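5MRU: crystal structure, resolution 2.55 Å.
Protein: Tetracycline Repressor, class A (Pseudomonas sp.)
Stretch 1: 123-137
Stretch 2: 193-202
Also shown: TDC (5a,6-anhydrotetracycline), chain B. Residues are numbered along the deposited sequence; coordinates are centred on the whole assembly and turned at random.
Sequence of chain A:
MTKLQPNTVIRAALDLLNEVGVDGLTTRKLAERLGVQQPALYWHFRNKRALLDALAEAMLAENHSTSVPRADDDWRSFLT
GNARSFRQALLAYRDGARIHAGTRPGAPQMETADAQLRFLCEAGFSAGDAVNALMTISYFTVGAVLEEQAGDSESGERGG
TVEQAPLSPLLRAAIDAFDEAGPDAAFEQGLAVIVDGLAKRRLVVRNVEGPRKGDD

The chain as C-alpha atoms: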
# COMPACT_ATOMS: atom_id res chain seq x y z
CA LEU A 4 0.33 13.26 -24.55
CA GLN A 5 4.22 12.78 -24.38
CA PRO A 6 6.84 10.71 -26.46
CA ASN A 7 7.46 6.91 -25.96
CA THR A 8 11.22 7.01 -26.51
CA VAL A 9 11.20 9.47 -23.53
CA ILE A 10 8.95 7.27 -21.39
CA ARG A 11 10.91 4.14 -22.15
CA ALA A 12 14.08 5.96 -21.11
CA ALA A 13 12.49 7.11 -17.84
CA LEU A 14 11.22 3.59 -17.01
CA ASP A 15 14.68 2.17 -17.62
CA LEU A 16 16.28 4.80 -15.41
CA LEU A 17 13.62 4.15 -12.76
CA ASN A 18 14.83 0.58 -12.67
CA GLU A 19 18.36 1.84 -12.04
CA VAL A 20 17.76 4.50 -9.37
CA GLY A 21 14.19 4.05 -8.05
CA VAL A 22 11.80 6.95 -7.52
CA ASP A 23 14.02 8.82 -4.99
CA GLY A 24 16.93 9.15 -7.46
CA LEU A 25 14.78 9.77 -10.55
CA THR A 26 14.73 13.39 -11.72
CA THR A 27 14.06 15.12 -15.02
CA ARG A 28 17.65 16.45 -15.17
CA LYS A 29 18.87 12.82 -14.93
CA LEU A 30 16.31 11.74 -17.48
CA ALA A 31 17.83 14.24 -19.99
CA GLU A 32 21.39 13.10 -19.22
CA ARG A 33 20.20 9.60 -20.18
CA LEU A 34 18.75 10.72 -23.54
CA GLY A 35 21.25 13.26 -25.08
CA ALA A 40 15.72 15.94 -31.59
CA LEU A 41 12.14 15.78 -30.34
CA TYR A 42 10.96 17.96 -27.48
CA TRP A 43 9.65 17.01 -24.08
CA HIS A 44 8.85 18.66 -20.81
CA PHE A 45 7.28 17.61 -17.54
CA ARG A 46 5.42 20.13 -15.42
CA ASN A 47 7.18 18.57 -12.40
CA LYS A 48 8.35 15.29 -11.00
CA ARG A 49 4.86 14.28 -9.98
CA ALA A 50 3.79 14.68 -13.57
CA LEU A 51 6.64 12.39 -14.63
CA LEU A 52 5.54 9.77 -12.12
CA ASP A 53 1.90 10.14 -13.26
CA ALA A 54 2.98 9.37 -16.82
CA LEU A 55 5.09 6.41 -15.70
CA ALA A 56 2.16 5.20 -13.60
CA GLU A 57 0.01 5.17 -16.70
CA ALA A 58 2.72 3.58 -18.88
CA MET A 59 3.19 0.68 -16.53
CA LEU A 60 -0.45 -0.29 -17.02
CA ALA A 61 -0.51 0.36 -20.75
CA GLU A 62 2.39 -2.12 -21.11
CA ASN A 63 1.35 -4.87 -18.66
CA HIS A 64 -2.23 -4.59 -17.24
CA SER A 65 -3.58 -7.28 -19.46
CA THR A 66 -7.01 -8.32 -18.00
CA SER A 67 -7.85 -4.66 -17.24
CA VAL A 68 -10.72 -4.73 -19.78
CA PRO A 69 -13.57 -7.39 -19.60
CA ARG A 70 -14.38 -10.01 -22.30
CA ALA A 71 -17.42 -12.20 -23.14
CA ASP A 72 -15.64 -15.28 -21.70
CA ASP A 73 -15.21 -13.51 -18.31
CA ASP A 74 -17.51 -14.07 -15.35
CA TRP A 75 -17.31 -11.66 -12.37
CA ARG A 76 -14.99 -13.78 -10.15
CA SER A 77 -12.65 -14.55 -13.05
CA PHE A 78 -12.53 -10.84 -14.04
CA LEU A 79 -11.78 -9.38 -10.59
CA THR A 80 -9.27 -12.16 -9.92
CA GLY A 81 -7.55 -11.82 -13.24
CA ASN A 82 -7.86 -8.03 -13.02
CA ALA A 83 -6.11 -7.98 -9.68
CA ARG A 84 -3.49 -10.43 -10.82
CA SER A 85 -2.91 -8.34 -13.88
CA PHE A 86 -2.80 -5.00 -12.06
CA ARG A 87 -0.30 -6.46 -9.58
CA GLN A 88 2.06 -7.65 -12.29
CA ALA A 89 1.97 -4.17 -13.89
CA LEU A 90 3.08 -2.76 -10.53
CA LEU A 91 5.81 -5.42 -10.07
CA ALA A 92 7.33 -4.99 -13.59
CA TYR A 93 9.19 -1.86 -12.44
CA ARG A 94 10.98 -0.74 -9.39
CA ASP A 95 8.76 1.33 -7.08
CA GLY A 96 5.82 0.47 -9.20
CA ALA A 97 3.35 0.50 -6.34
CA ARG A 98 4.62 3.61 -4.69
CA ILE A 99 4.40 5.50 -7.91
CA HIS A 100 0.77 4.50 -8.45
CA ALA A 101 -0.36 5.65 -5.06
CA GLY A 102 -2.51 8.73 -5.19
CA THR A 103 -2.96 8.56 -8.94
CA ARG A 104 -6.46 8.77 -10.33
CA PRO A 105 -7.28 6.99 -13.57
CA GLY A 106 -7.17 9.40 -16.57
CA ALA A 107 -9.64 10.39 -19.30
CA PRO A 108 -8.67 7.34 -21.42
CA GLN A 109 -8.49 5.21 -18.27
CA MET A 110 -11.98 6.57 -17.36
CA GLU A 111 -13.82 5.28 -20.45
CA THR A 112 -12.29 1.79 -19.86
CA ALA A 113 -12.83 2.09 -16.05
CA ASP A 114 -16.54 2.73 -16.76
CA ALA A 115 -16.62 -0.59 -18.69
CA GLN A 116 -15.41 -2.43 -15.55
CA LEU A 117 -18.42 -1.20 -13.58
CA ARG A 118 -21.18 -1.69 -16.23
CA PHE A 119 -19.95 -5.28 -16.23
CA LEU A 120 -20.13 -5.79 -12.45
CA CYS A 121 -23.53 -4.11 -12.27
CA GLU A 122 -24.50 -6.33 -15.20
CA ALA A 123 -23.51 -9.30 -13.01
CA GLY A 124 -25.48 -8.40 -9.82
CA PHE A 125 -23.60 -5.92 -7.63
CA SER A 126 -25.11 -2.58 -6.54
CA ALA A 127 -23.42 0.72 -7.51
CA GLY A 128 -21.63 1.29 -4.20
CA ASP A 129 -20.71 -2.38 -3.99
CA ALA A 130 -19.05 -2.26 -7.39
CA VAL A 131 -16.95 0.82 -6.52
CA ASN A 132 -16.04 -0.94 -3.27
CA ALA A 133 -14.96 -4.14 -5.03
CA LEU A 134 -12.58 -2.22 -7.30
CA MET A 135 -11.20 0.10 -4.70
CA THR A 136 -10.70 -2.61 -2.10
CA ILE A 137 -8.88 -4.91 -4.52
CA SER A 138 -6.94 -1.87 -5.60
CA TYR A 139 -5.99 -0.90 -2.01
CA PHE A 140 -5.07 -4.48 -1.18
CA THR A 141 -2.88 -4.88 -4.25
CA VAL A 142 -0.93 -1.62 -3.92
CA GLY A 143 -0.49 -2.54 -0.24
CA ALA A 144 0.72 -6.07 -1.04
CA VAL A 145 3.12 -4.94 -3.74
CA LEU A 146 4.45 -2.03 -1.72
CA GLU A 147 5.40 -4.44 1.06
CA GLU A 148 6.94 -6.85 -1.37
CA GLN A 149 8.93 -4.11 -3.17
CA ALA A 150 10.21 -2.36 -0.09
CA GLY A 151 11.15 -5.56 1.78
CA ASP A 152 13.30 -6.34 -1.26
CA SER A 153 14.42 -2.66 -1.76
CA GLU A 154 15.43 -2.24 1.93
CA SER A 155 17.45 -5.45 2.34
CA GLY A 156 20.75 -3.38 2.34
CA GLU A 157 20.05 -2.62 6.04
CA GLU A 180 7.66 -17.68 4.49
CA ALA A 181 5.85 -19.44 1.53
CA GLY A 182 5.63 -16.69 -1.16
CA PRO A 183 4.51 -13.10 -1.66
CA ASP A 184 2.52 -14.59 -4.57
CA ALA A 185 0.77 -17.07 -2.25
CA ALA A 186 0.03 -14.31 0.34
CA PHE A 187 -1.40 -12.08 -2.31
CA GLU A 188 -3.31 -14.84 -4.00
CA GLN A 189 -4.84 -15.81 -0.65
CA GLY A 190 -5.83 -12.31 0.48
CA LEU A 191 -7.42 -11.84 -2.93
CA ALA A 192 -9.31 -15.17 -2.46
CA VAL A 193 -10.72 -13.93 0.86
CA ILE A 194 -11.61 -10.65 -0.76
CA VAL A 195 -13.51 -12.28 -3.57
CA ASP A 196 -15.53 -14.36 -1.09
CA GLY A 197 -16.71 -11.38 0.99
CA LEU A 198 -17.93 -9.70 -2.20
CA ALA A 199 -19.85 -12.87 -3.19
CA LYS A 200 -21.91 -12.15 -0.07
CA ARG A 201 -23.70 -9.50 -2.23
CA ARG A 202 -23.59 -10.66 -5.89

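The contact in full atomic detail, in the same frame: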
# COMPACT_ATOMS: atom_id res chain seq x y z
N ALA A 123 -23.61 -7.99 -13.66
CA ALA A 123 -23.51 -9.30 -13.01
C ALA A 123 -24.18 -9.44 -11.63
O ALA A 123 -24.29 -10.56 -11.12
CB ALA A 123 -22.05 -9.71 -12.92
N GLY A 124 -24.62 -8.33 -11.03
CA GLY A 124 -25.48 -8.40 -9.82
C GLY A 124 -25.05 -7.63 -8.58
O GLY A 124 -25.65 -7.77 -7.51
N PHE A 125 -24.02 -6.81 -8.72
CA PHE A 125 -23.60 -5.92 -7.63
C PHE A 125 -24.30 -4.56 -7.71
O PHE A 125 -24.54 -4.06 -8.80
CB PHE A 125 -22.10 -5.70 -7.71
CG PHE A 125 -21.31 -6.81 -7.13
CD1 PHE A 125 -21.09 -6.86 -5.76
CD2 PHE A 125 -20.79 -7.82 -7.93
CE1 PHE A 125 -20.37 -7.89 -5.20
CE2 PHE A 125 -20.05 -8.85 -7.38
CZ PHE A 125 -19.84 -8.89 -6.01
N SER A 126 -24.59 -3.95 -6.56
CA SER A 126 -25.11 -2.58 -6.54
C SER A 126 -23.99 -1.57 -6.89
O SER A 126 -22.82 -1.93 -6.99
CB SER A 126 -25.71 -2.23 -5.18
OG SER A 126 -24.68 -2.08 -4.23
N ALA A 127 -24.37 -0.31 -7.08
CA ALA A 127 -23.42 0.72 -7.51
C ALA A 127 -22.26 0.88 -6.52
O ALA A 127 -21.10 0.82 -6.91
CB ALA A 127 -24.13 2.05 -7.71
N GLY A 128 -22.60 1.08 -5.25
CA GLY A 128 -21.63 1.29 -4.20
C GLY A 128 -20.81 0.05 -3.92
O GLY A 128 -19.64 0.14 -3.53
N ASP A 129 -21.43 -1.12 -4.10
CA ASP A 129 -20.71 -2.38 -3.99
C ASP A 129 -19.67 -2.53 -5.07
O ASP A 129 -18.58 -3.04 -4.81
CB ASP A 129 -21.67 -3.57 -4.08
CG ASP A 129 -22.43 -3.80 -2.81
OD1 ASP A 129 -21.88 -3.47 -1.74
OD2 ASP A 129 -23.58 -4.31 -2.87
N ALA A 130 -19.99 -2.10 -6.28
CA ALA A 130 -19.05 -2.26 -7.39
C ALA A 130 -17.83 -1.35 -7.22
O ALA A 130 -16.71 -1.79 -7.46
CB ALA A 130 -19.74 -2.00 -8.73
N VAL A 131 -18.05 -0.10 -6.80
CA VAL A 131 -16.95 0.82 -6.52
C VAL A 131 -16.08 0.20 -5.45
O VAL A 131 -14.85 0.17 -5.60
CB VAL A 131 -17.41 2.20 -5.99
CG1 VAL A 131 -16.22 3.14 -5.94
CG2 VAL A 131 -18.54 2.78 -6.82
N ASN A 132 -16.73 -0.30 -4.40
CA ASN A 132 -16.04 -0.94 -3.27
C ASN A 132 -15.21 -2.16 -3.64
O ASN A 132 -14.12 -2.34 -3.12
CB ASN A 132 -17.01 -1.33 -2.15
CG ASN A 132 -16.28 -1.87 -0.91
OD1 ASN A 132 -16.36 -3.06 -0.58
ND2 ASN A 132 -15.54 -1.00 -0.25
N ALA A 133 -15.73 -3.00 -4.53
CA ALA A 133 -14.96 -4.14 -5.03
C ALA A 133 -13.67 -3.72 -5.77
O ALA A 133 -12.66 -4.41 -5.72
CB ALA A 133 -15.83 -5.01 -5.94
N LEU A 134 -13.71 -2.60 -6.48
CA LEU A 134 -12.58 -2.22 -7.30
C LEU A 134 -11.60 -1.53 -6.39
O LEU A 134 -10.42 -1.86 -6.36
CB LEU A 134 -13.01 -1.35 -8.47
CG LEU A 134 -13.95 -2.07 -9.48
CD1 LEU A 134 -14.23 -1.24 -10.71
CD2 LEU A 134 -13.41 -3.43 -9.92
N MET A 135 -12.09 -0.61 -5.59
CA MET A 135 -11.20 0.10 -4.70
C MET A 135 -10.48 -0.89 -3.77
O MET A 135 -9.27 -0.89 -3.67
CB MET A 135 -11.97 1.17 -3.90
CG MET A 135 -11.33 2.55 -4.03
SD MET A 135 -11.43 3.28 -5.70
CE MET A 135 -13.02 4.10 -5.53
N THR A 136 -11.25 -1.74 -3.12
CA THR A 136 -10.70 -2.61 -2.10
C THR A 136 -9.60 -3.53 -2.64
O THR A 136 -8.56 -3.72 -2.02
CB THR A 136 -11.84 -3.42 -1.47
OG1 THR A 136 -12.68 -2.54 -0.71
CG2 THR A 136 -11.30 -4.51 -0.59
N ILE A 137 -9.85 -4.10 -3.81
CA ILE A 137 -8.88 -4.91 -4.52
C ILE A 137 -7.69 -4.05 -4.83
O ILE A 137 -6.54 -4.44 -4.59
CB ILE A 137 -9.49 -5.51 -5.82
CG1 ILE A 137 -10.46 -6.63 -5.48
CG2 ILE A 137 -8.41 -6.06 -6.76
CD1 ILE A 137 -11.21 -7.15 -6.66
N VAL A 193 -9.86 -14.43 -0.21
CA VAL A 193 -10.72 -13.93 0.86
C VAL A 193 -11.54 -12.73 0.39
O VAL A 193 -12.75 -12.63 0.63
CB VAL A 193 -9.87 -13.50 2.06
CG1 VAL A 193 -10.74 -12.83 3.11
CG2 VAL A 193 -9.13 -14.70 2.62
N ILE A 194 -10.89 -11.81 -0.29
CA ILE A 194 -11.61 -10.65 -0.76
C ILE A 194 -12.74 -11.03 -1.70
O ILE A 194 -13.81 -10.46 -1.63
CB ILE A 194 -10.66 -9.63 -1.40
CG1 ILE A 194 -10.07 -8.73 -0.30
CG2 ILE A 194 -11.36 -8.80 -2.49
CD1 ILE A 194 -8.85 -7.92 -0.72
N VAL A 195 -12.51 -11.99 -2.57
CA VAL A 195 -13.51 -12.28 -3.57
C VAL A 195 -14.73 -12.95 -2.91
O VAL A 195 -15.87 -12.81 -3.38
CB VAL A 195 -12.94 -13.14 -4.72
CG1 VAL A 195 -13.32 -14.61 -4.58
CG2 VAL A 195 -13.41 -12.59 -6.05
N ASP A 196 -14.46 -13.69 -1.83
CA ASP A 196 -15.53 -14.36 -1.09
C ASP A 196 -16.47 -13.31 -0.47
O ASP A 196 -17.67 -13.30 -0.74
CB ASP A 196 -14.96 -15.30 -0.01
CG ASP A 196 -14.24 -16.53 -0.60
OD1 ASP A 196 -14.04 -16.62 -1.82
OD2 ASP A 196 -13.86 -17.42 0.19
N GLY A 197 -15.91 -12.40 0.32
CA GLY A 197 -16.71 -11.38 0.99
C GLY A 197 -17.55 -10.53 0.05
O GLY A 197 -18.57 -9.99 0.46
N LEU A 198 -17.12 -10.38 -1.19
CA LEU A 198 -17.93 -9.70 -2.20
C LEU A 198 -19.07 -10.58 -2.67
O LEU A 198 -20.18 -10.08 -2.90
CB LEU A 198 -17.09 -9.34 -3.41
CG LEU A 198 -15.97 -8.34 -3.14
CD1 LEU A 198 -14.96 -8.44 -4.27
CD2 LEU A 198 -16.51 -6.93 -2.99
N ALA A 199 -18.81 -11.88 -2.82
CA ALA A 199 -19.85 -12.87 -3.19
C ALA A 199 -21.05 -12.82 -2.26
O ALA A 199 -22.17 -13.08 -2.69
CB ALA A 199 -19.27 -14.29 -3.24
N LYS A 200 -20.82 -12.44 -1.00
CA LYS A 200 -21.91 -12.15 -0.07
C LYS A 200 -22.85 -11.00 -0.50
O LYS A 200 -23.70 -10.59 0.28
CB LYS A 200 -21.38 -11.87 1.35
N ARG A 201 -22.70 -10.46 -1.71
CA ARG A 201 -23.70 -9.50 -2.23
C ARG A 201 -23.83 -9.42 -3.77
O ARG A 201 -24.37 -8.43 -4.30
CB ARG A 201 -23.44 -8.11 -1.62
CG ARG A 201 -22.05 -7.55 -1.90
CD ARG A 201 -21.56 -6.63 -0.79
NE ARG A 201 -20.81 -7.35 0.25
CZ ARG A 201 -20.09 -6.77 1.22
NH1 ARG A 201 -19.45 -7.53 2.11
NH2 ARG A 201 -20.00 -5.44 1.31
N ARG A 202 -23.35 -10.47 -4.46
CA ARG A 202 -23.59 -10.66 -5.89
C ARG A 202 -25.07 -10.99 -6.15
O ARG A 202 -25.99 -10.50 -5.47
CB ARG A 202 -22.70 -11.79 -6.44
O12 TDC B . -5.90 2.22 -9.50
C12 TDC B . -7.04 1.85 -9.88
C1B TDC B . -8.24 2.67 -9.57
C11 TDC B . -8.07 3.87 -8.90
O11 TDC B . -6.81 4.30 -8.51
C1A TDC B . -9.16 4.67 -8.60
C10 TDC B . -8.98 5.87 -7.93
O10 TDC B . -7.74 6.33 -7.52
C9 TDC B . -10.15 6.71 -7.62
C8 TDC B . -11.39 6.27 -8.02
C7 TDC B . -11.53 5.07 -8.69
C61 TDC B . -10.43 4.25 -8.99
C6 TDC B . -10.59 3.03 -9.67
C62 TDC B . -11.93 2.50 -10.12
C51 TDC B . -9.49 2.23 -9.97
C5 TDC B . -9.68 0.91 -10.69
C1C TDC B . -7.24 0.63 -10.73
C1 TDC B . -7.40 1.02 -12.21
O1 TDC B . -7.25 2.19 -12.54
O1C TDC B . -6.21 -0.32 -10.55
C41 TDC B . -8.52 -0.06 -10.40
C4 TDC B . -8.74 -1.40 -11.18
N4 TDC B . -8.40 -2.71 -10.52
C43 TDC B . -7.19 -2.70 -9.65
C42 TDC B . -9.58 -3.07 -9.66
C3 TDC B . -8.22 -1.30 -12.62
O3 TDC B . -8.43 -2.28 -13.33
C2 TDC B . -7.64 -0.07 -13.13
C21 TDC B . -7.27 0.05 -14.55
O21 TDC B . -7.53 -0.86 -15.35
N21 TDC B . -6.75 1.20 -15.04

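The two stretches pack through helices 127-137 and 193-199, which run nearly antiparallel at 171°, their axes approaching to 11.0 Å. The register follows from this: Ile-194 lies across from Ile-137, Leu-198 from Ala-133, and Arg-202 from Gly-124, where the backbones draw closest, with CA atoms 4.9 Å apart. No hydrogen bond joins the stretches among the modelled atoms, and the contact rests largely on apolar packing.

Ile-194 points its CA-to-CB bond toward the first stretch. Ile-194 CG2 lies 3.8 Å from Ile-137 CG1, while Ile-194 CD1 reaches to 4.2 Å from Thr-136 CG2. The hydroxyl of Thr-136 is turned back onto its own helix, OG1 donating to Asn-132 O at 2.8 Å, while its CG2 methyl meets Ile-194. One turn on, Leu-198 fills the middle of the contact. Leu-198 CD2 packs 3.6 Å from Ala-133 CB, the CA atoms of Ala-133 and Leu-198 being 6.9 Å apart, and Leu-198 CB lies 3.8 Å from Phe-125 CZ. The edge of the Phe-125 ring also meets the backbone here, with CE1 3.2 Å from Leu-198 O.

Beyond the helix, Arg-201 lays its aliphatic portion along the first stretch: CG is 3.7 Å from Phe-125 CE1, and CD is 3.3 Å from Asp-129 OD1. The opposite charges attract only at longer range, Asp-129 OD1 to Arg-201 NH2 being 4.1 Å, beyond a salt bridge. Arg-201 NH1 makes a weak hydrogen bond to Gly-197 O (3.1 Å), and Asp-129 OD2 accepts a weak one from Ser-126 OG (2.8 Å).

Arg-202, modelled only to CB, covers one face of the Phe-125 ring, its CA 4.2 Å from the ring centroid in a CH-pi contact. Nearby, Gly-124 adopts a positive phi in a Schellman motif; a CB there would crowd Arg-202 C.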